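Local atomic coordinates of Rbam17540 (Bacillus amyloliquefaciens, PDB entry 2YOY), a protein that probably cleaves cellulose by copper-dependent oxidation, as a lytic polysaccharide monooxygenase formerly classed as a CBM33 protein. Residues 8-13 with 76-81; 30-35 with 65-70; 44-49 with 157-162. One frame throughout, in Å; residues are numbered along the deposited sequence.

Contact 1. Residues 8-13 with 76-81; sequences VSRAYM and DHWVKQ
Arg10, in the first turn of helix 10-21, lays its guanidinium flat on the indole of Trp78. The two planes are 4° apart, and CZ stands 3.5 Å from the centroid of the five-membered ring of Trp78, a cation-pi stack over the face. The chain of Arg10 leaves with CG anti to the backbone N (chi1 -176°) and bends at chi3, so that CD lies over the six-membered ring in a CH-pi contact while NE and CZ carry on across the indole. On the opposite face of the indole, CD2 of His77 points in over the centre. Both polar ends have partners beyond the stack: the guanidinium makes a salt bridge with Asp174, and Trp78 NE1 donates to the carbonyl of Lys72. These bonds probably fix the rotation of both groups.

Gln81 comes in with CG in the crowded position between its backbone N and carbonyl carbon (chi1 58°). Its amide then grips the backbone of Val8 at two points: Val8 N donates to Gln81 OE1 at 2.9 Å, and Gln81 NE2 returns a straighter bond to Val8 O at 2.8 Å, in the amide plane and on a lone pair. Gln81 NE2 also donates to the carbonyl of Asp174. Met13, bent at chi2 and chi3, puts CE 4.0 Å from Val79 CG1 and 3.9 Å from Gln81 NE2, filling in between Val79 and the amide of Gln81. Ser9 is the N-cap of helix 10-21, its OG accepting from Tyr12 N. The result is an N-capped helix start held by an arginine-tryptophan cation-pi stack to the loop that leads into strand 81-83.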
# COMPACT_ATOMS: atom_id res chain seq x y z
N VAL A 8 5.01 -8.20 -0.81
CA VAL A 8 4.73 -7.60 -2.10
C VAL A 8 3.41 -6.82 -2.07
O VAL A 8 2.33 -7.38 -1.96
CB VAL A 8 4.65 -8.70 -3.19
CG1 VAL A 8 4.43 -8.09 -4.54
CG2 VAL A 8 5.93 -9.55 -3.14
N SER A 9 3.58 -5.50 -2.14
CA SER A 9 2.46 -4.58 -2.38
C SER A 9 1.68 -4.91 -3.63
O SER A 9 2.17 -5.48 -4.57
CB SER A 9 2.96 -3.12 -2.47
OG SER A 9 3.74 -2.80 -3.62
N ARG A 10 0.43 -4.53 -3.65
CA ARG A 10 -0.35 -4.76 -4.81
C ARG A 10 0.22 -4.11 -6.04
O ARG A 10 0.16 -4.71 -7.13
CB ARG A 10 -1.84 -4.31 -4.53
CG ARG A 10 -2.80 -4.59 -5.66
CD ARG A 10 -4.15 -3.88 -5.39
NE ARG A 10 -4.83 -4.40 -4.21
CZ ARG A 10 -5.93 -3.87 -3.65
NH1 ARG A 10 -6.53 -2.79 -4.17
NH2 ARG A 10 -6.45 -4.45 -2.56
N ALA A 11 0.77 -2.89 -5.91
CA ALA A 11 1.37 -2.20 -7.00
C ALA A 11 2.59 -2.96 -7.56
O ALA A 11 2.71 -3.14 -8.80
CB ALA A 11 1.80 -0.81 -6.57
N TYR A 12 3.44 -3.44 -6.67
CA TYR A 12 4.58 -4.21 -7.11
C TYR A 12 4.15 -5.57 -7.72
O TYR A 12 4.71 -6.02 -8.75
CB TYR A 12 5.49 -4.33 -5.93
CG TYR A 12 6.80 -5.07 -6.25
CD1 TYR A 12 7.50 -4.83 -7.42
CD2 TYR A 12 7.29 -6.02 -5.35
CE1 TYR A 12 8.70 -5.53 -7.66
CE2 TYR A 12 8.48 -6.70 -5.59
CZ TYR A 12 9.16 -6.46 -6.74
OH TYR A 12 10.32 -7.16 -6.96
N MET A 13 3.13 -6.22 -7.14
CA MET A 13 2.53 -7.41 -7.72
C MET A 13 2.09 -7.14 -9.16
O MET A 13 2.25 -8.00 -10.05
CB MET A 13 1.34 -7.92 -6.91
CG MET A 13 0.85 -9.36 -7.18
SD MET A 13 1.98 -10.49 -6.36
CE MET A 13 1.41 -10.44 -4.64
N ASP A 76 -12.05 -11.80 -4.73
CA ASP A 76 -11.25 -12.67 -5.58
C ASP A 76 -10.28 -11.94 -6.49
O ASP A 76 -9.43 -12.60 -7.09
CB ASP A 76 -12.18 -13.56 -6.44
CG ASP A 76 -12.93 -14.61 -5.59
OD1 ASP A 76 -12.54 -14.86 -4.42
OD2 ASP A 76 -13.92 -15.17 -6.09
N HIS A 77 -10.36 -10.62 -6.57
CA HIS A 77 -9.64 -9.90 -7.65
C HIS A 77 -8.13 -10.00 -7.49
O HIS A 77 -7.44 -10.27 -8.46
CB HIS A 77 -10.02 -8.44 -7.75
CG HIS A 77 -9.55 -7.79 -9.03
ND1 HIS A 77 -10.27 -7.85 -10.20
CD2 HIS A 77 -8.43 -7.09 -9.33
CE1 HIS A 77 -9.63 -7.22 -11.16
NE2 HIS A 77 -8.49 -6.78 -10.66
N TRP A 78 -7.64 -9.78 -6.27
CA TRP A 78 -6.19 -9.63 -6.10
C TRP A 78 -5.47 -10.87 -5.60
O TRP A 78 -6.02 -11.68 -4.87
CB TRP A 78 -5.91 -8.44 -5.14
CG TRP A 78 -6.66 -7.18 -5.59
CD1 TRP A 78 -7.75 -6.61 -4.96
CD2 TRP A 78 -6.37 -6.35 -6.70
NE1 TRP A 78 -8.12 -5.47 -5.60
CE2 TRP A 78 -7.34 -5.31 -6.70
CE3 TRP A 78 -5.41 -6.34 -7.68
CZ2 TRP A 78 -7.33 -4.29 -7.65
CZ3 TRP A 78 -5.42 -5.33 -8.64
CH2 TRP A 78 -6.36 -4.31 -8.61
N VAL A 79 -4.16 -10.93 -5.90
CA VAL A 79 -3.32 -12.04 -5.44
C VAL A 79 -2.97 -11.86 -3.97
O VAL A 79 -2.43 -10.84 -3.57
CB VAL A 79 -2.01 -12.16 -6.25
CG1 VAL A 79 -1.15 -13.29 -5.71
CG2 VAL A 79 -2.29 -12.43 -7.73
N LYS A 80 -3.30 -12.85 -3.15
CA LYS A 80 -2.99 -12.79 -1.72
C LYS A 80 -1.66 -13.51 -1.41
O LYS A 80 -1.31 -14.53 -2.02
CB LYS A 80 -4.07 -13.47 -0.92
CG LYS A 80 -5.38 -12.66 -0.90
CD LYS A 80 -6.43 -13.30 -1.74
CE LYS A 80 -7.65 -12.41 -1.83
NZ LYS A 80 -8.16 -12.53 -3.22
N GLN A 81 -0.93 -13.01 -0.46
CA GLN A 81 0.23 -13.76 -0.01
C GLN A 81 0.03 -14.08 1.46
O GLN A 81 -0.53 -13.31 2.22
CB GLN A 81 1.49 -12.97 -0.19
CG GLN A 81 1.46 -11.66 0.57
CD GLN A 81 2.16 -10.58 -0.20
OE1 GLN A 81 3.41 -10.55 -0.27
NE2 GLN A 81 1.38 -9.70 -0.78

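Contact 2. Residues 30-35 with 65-70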
# COMPACT_ATOMS: atom_id res chain seq x y z
N TYR A 30 -4.67 -4.67 -13.28
CA TYR A 30 -4.14 -3.69 -12.34
C TYR A 30 -4.26 -2.23 -12.80
O TYR A 30 -4.14 -1.30 -11.97
CB TYR A 30 -2.62 -3.94 -12.11
CG TYR A 30 -2.27 -5.22 -11.40
CD1 TYR A 30 -2.08 -6.41 -12.11
CD2 TYR A 30 -2.14 -5.24 -10.00
CE1 TYR A 30 -1.76 -7.59 -11.44
CE2 TYR A 30 -1.83 -6.40 -9.32
CZ TYR A 30 -1.66 -7.58 -10.04
OH TYR A 30 -1.36 -8.75 -9.38
N GLY A 31 -4.44 -2.01 -14.11
CA GLY A 31 -4.25 -0.71 -14.72
C GLY A 31 -2.81 -0.30 -14.92
O GLY A 31 -1.91 -1.12 -14.80
N SER A 32 -2.59 0.97 -15.24
CA SER A 32 -1.29 1.44 -15.68
C SER A 32 -0.14 1.45 -14.66
O SER A 32 1.04 1.69 -15.02
CB SER A 32 -1.43 2.84 -16.27
OG SER A 32 -1.93 3.75 -15.30
N VAL A 33 -0.47 1.19 -13.39
CA VAL A 33 0.56 1.06 -12.38
C VAL A 33 1.59 -0.00 -12.69
O VAL A 33 2.67 0.06 -12.13
CB VAL A 33 -0.07 0.84 -10.97
CG1 VAL A 33 -0.68 -0.56 -10.83
CG2 VAL A 33 0.96 1.10 -9.90
N ILE A 34 1.28 -0.99 -13.55
CA ILE A 34 2.22 -2.04 -13.83
C ILE A 34 3.60 -1.52 -14.29
O ILE A 34 4.63 -2.20 -14.08
CB ILE A 34 1.66 -3.07 -14.83
CG1 ILE A 34 1.49 -2.44 -16.24
CG2 ILE A 34 0.41 -3.76 -14.27
CD1 ILE A 34 0.97 -3.41 -17.29
N ASP A 35 3.62 -0.32 -14.89
CA ASP A 35 4.83 0.27 -15.43
C ASP A 35 5.56 1.13 -14.43
O ASP A 35 6.76 1.40 -14.62
CB ASP A 35 4.50 1.11 -16.67
CG ASP A 35 4.35 0.28 -17.92
OD1 ASP A 35 4.70 -0.91 -17.91
OD2 ASP A 35 3.87 0.83 -18.93
N GLN A 65 -0.25 10.15 -12.18
CA GLN A 65 0.77 9.25 -12.69
C GLN A 65 0.29 7.87 -13.12
O GLN A 65 0.96 7.24 -13.86
CB GLN A 65 1.92 9.10 -11.68
CG GLN A 65 2.62 10.42 -11.45
CD GLN A 65 3.54 10.40 -10.27
OE1 GLN A 65 4.77 10.38 -10.42
NE2 GLN A 65 2.97 10.38 -9.08
N ILE A 66 -0.89 7.44 -12.64
CA ILE A 66 -1.44 6.15 -12.89
C ILE A 66 -2.96 6.36 -13.02
O ILE A 66 -3.45 7.48 -12.92
CB ILE A 66 -1.15 5.10 -11.75
CG1 ILE A 66 -1.69 5.59 -10.41
CG2 ILE A 66 0.33 4.83 -11.62
CD1 ILE A 66 -1.48 4.63 -9.23
N ASP A 67 -3.66 5.29 -13.29
CA ASP A 67 -5.15 5.36 -13.43
C ASP A 67 -5.79 4.85 -12.12
O ASP A 67 -5.13 4.82 -11.10
CB ASP A 67 -5.60 4.56 -14.65
CG ASP A 67 -5.15 3.11 -14.62
OD1 ASP A 67 -4.88 2.58 -13.51
OD2 ASP A 67 -5.03 2.48 -15.71
N PHE A 68 -7.07 4.47 -12.15
CA PHE A 68 -7.79 4.06 -10.96
C PHE A 68 -7.91 2.54 -10.84
O PHE A 68 -8.73 2.06 -10.04
CB PHE A 68 -9.22 4.65 -10.91
CG PHE A 68 -9.28 6.16 -10.88
CD1 PHE A 68 -8.51 6.87 -10.00
CD2 PHE A 68 -10.12 6.85 -11.75
CE1 PHE A 68 -8.51 8.26 -9.99
CE2 PHE A 68 -10.16 8.24 -11.74
CZ PHE A 68 -9.36 8.94 -10.86
N GLY A 69 -7.10 1.78 -11.59
CA GLY A 69 -7.19 0.32 -11.57
C GLY A 69 -7.06 -0.38 -10.20
O GLY A 69 -7.70 -1.38 -9.98
N LEU A 70 -6.21 0.17 -9.35
CA LEU A 70 -5.99 -0.39 -8.04
C LEU A 70 -7.21 -0.27 -7.11
O LEU A 70 -7.31 -1.00 -6.12
CB LEU A 70 -4.78 0.17 -7.39
CG LEU A 70 -3.48 -0.18 -8.11
CD1 LEU A 70 -2.39 0.65 -7.46
CD2 LEU A 70 -3.14 -1.66 -8.05
O HOH W 1 -3.14 1.27 -12.09
O HOH W 2 1.52 4.90 -15.07
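Asp67 carries the polar half of this contact, its CG in the crowded position between backbone N and carbonyl carbon (chi1 56°). From there the carboxylate faces the turn after helix 23-30: OD2 accepts from Ser32 N at 2.9 Å, met from above the carboxylate plane, while OD1 accepts from Gly69 N, two residues on, at 3.0 Å. Ser32 has a matching rotamer (chi1 60°), which brings OG to Asp67 N for a weak return bond of 3.1 Å. A water links Tyr30 O and Asp67 OD1, donating to both, and accepts from Val33 N.

Gly31 and Gly69 are the nearest CA pair, 4.4 Å apart; the CA of each packs directly against the opposing segment, Gly31 CA by the Asp67 carboxylate and Gly69 CA by Tyr30 O.

Beside these polar groups, Val33 holds CG1 in the crowded position (chi1 71°), 3.9 Å from Leu70 CD2. Ile66 lies beside Val33 and points the same way, its CG2 anti to the carbonyl carbon and 4.1 Å from Val33 CB. Leu70 CD2 also reaches the edge of the Tyr30 ring. Two loops are thus joined through an Asx turn at Asp67, whose carboxylate bonds both its own loop and the turn after helix 23-30.

Contact 3. Residues 44-49 with 157-162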
# COMPACT_ATOMS: atom_id res chain seq x y z
N LYS A 44 -0.69 13.91 1.55
CA LYS A 44 -0.45 13.37 2.88
C LYS A 44 -1.52 13.84 3.85
O LYS A 44 -2.42 14.59 3.47
CB LYS A 44 0.97 13.63 3.37
CG LYS A 44 1.28 14.98 3.93
CD LYS A 44 2.75 15.03 4.34
CE LYS A 44 3.15 16.45 4.66
NZ LYS A 44 4.62 16.53 4.86
N GLY A 45 -1.45 13.36 5.08
CA GLY A 45 -2.45 13.71 6.11
C GLY A 45 -3.48 12.64 6.40
O GLY A 45 -4.51 12.88 7.08
N PHE A 46 -3.21 11.44 5.91
CA PHE A 46 -4.07 10.29 6.19
C PHE A 46 -4.00 9.91 7.67
O PHE A 46 -2.91 9.82 8.24
CB PHE A 46 -3.64 9.11 5.31
CG PHE A 46 -4.56 7.92 5.37
CD1 PHE A 46 -5.64 7.83 4.51
CD2 PHE A 46 -4.34 6.91 6.28
CE1 PHE A 46 -6.44 6.73 4.50
CE2 PHE A 46 -5.18 5.81 6.34
CZ PHE A 46 -6.24 5.73 5.44
N PRO A 47 -5.14 9.60 8.30
CA PRO A 47 -6.48 9.42 7.75
C PRO A 47 -7.44 10.64 7.74
O PRO A 47 -8.46 10.59 7.06
CB PRO A 47 -7.07 8.33 8.65
CG PRO A 47 -6.40 8.54 9.97
CD PRO A 47 -5.01 8.95 9.61
N ALA A 48 -7.14 11.70 8.48
CA ALA A 48 -8.05 12.88 8.50
C ALA A 48 -8.11 13.57 7.12
O ALA A 48 -9.15 14.09 6.72
CB ALA A 48 -7.60 13.88 9.56
N ALA A 49 -7.00 13.55 6.40
CA ALA A 49 -6.99 14.00 5.01
C ALA A 49 -6.45 12.89 4.11
O ALA A 49 -6.55 11.71 4.45
CB ALA A 49 -6.18 15.28 4.89
N LEU A 157 -2.39 -1.62 4.70
CA LEU A 157 -1.97 -0.37 4.08
C LEU A 157 -0.70 0.22 4.72
O LEU A 157 -0.68 0.57 5.94
CB LEU A 157 -3.07 0.64 4.22
CG LEU A 157 -2.85 2.05 3.74
CD1 LEU A 157 -2.63 2.10 2.24
CD2 LEU A 157 -4.05 2.96 4.12
N GLY A 158 0.36 0.36 3.92
CA GLY A 158 1.45 1.21 4.30
C GLY A 158 1.48 2.58 3.68
O GLY A 158 1.30 2.71 2.48
N VAL A 159 1.72 3.59 4.52
CA VAL A 159 1.77 4.97 4.08
C VAL A 159 3.14 5.61 4.39
O VAL A 159 3.62 5.54 5.51
CB VAL A 159 0.62 5.77 4.69
CG1 VAL A 159 0.57 7.17 4.07
CG2 VAL A 159 -0.75 5.10 4.50
N TRP A 160 3.74 6.25 3.39
CA TRP A 160 5.00 6.90 3.51
C TRP A 160 4.76 8.41 3.31
O TRP A 160 4.37 8.83 2.21
CB TRP A 160 5.95 6.33 2.47
CG TRP A 160 7.23 7.12 2.25
CD1 TRP A 160 7.92 7.82 3.18
CD2 TRP A 160 7.95 7.29 1.01
NE1 TRP A 160 9.01 8.40 2.62
CE2 TRP A 160 9.05 8.10 1.28
CE3 TRP A 160 7.75 6.83 -0.30
CZ2 TRP A 160 9.98 8.49 0.29
CZ3 TRP A 160 8.64 7.21 -1.29
CH2 TRP A 160 9.77 8.02 -0.97
N ASP A 161 4.95 9.20 4.36
CA ASP A 161 4.81 10.66 4.28
C ASP A 161 6.14 11.33 3.95
O ASP A 161 7.13 11.12 4.66
CB ASP A 161 4.35 11.23 5.63
CG ASP A 161 2.89 10.98 5.92
OD1 ASP A 161 2.20 10.19 5.19
OD2 ASP A 161 2.42 11.54 6.97
N VAL A 162 6.13 12.18 2.93
CA VAL A 162 7.33 12.96 2.53
C VAL A 162 7.38 14.23 3.39
O VAL A 162 6.36 14.93 3.60
CB VAL A 162 7.28 13.30 1.02
CG1 VAL A 162 8.47 14.16 0.61
CG2 VAL A 162 7.23 12.03 0.19
O HOH W 3 -0.04 12.18 7.48
O HOH W 4 -0.51 10.48 4.79
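Lys44 NZ donates to Val162 O at 2.7 Å, meeting the carbonyl nearly along its C=O axis. The side chain gets there by starting in the crowded position (chi1 81°) and running fully extended beyond CG, so that CB passes Asp161 on the way. The ammonium also bonds the carbonyl of Thr165, and these two acceptors hold it at the end of strand 154-162. Its charge does not touch the carboxylate: Lys44 NZ and Asp161 OD2 are 5.8 Å apart.

Asp161 meets the loop through water instead. One water donates to Asp161 OD1 at 2.8 Å and accepts from Phe46 N at 3.1 Å; a second donates to Asp161 OD2 and takes a weak bond from Gly45 N. His104 NE2 is the stronger partner of OD1 and probably orients the carboxylate.

Back along the strand, toward its start, Phe46, with CG anti to the backbone N (chi1 -172°), points its ring tip to tip at Leu157, CZ lying 3.8 Å from Leu157 CD2. Val159 CG2 lies a little farther off, 4.4 Å from Phe46 CD2. Tyr106 on strand 100-108 packs edge-to-face with Phe46, and Pro47, after a cis peptide, sets CB over one face of that ring, offset toward its rim. Val162 touches His98, a copper ligand, and its side chain is about 6 Å from the metal. Here a loop packs across a strand of the beta-sandwich core characteristic of lytic polysaccharide monooxygenases, near the copper site formed with His1.

How the contacts relate
From the copper-binding N terminus, the chain enters helix 10-21, whose start contact 1 ties to the loop before strand 81-83, closing a loop of 62 residues. Contact 2 nests inside it, joining the turn after helix 23-30 to the segment that follows helix 59-62. The two touch: Arg10 NH1 lies 2.8 Å from Leu70 O, so they form one continuous helical and loop region against the sheets. Contact 3 starts within both loops, at residues 44-49, but ends far along the chain on strand 154-162, so it crosses both. It touches neither, and lies across the chain's centre from contact 1, tying the loop after strand 41-43 to strand 154-162 of the mixed sheet.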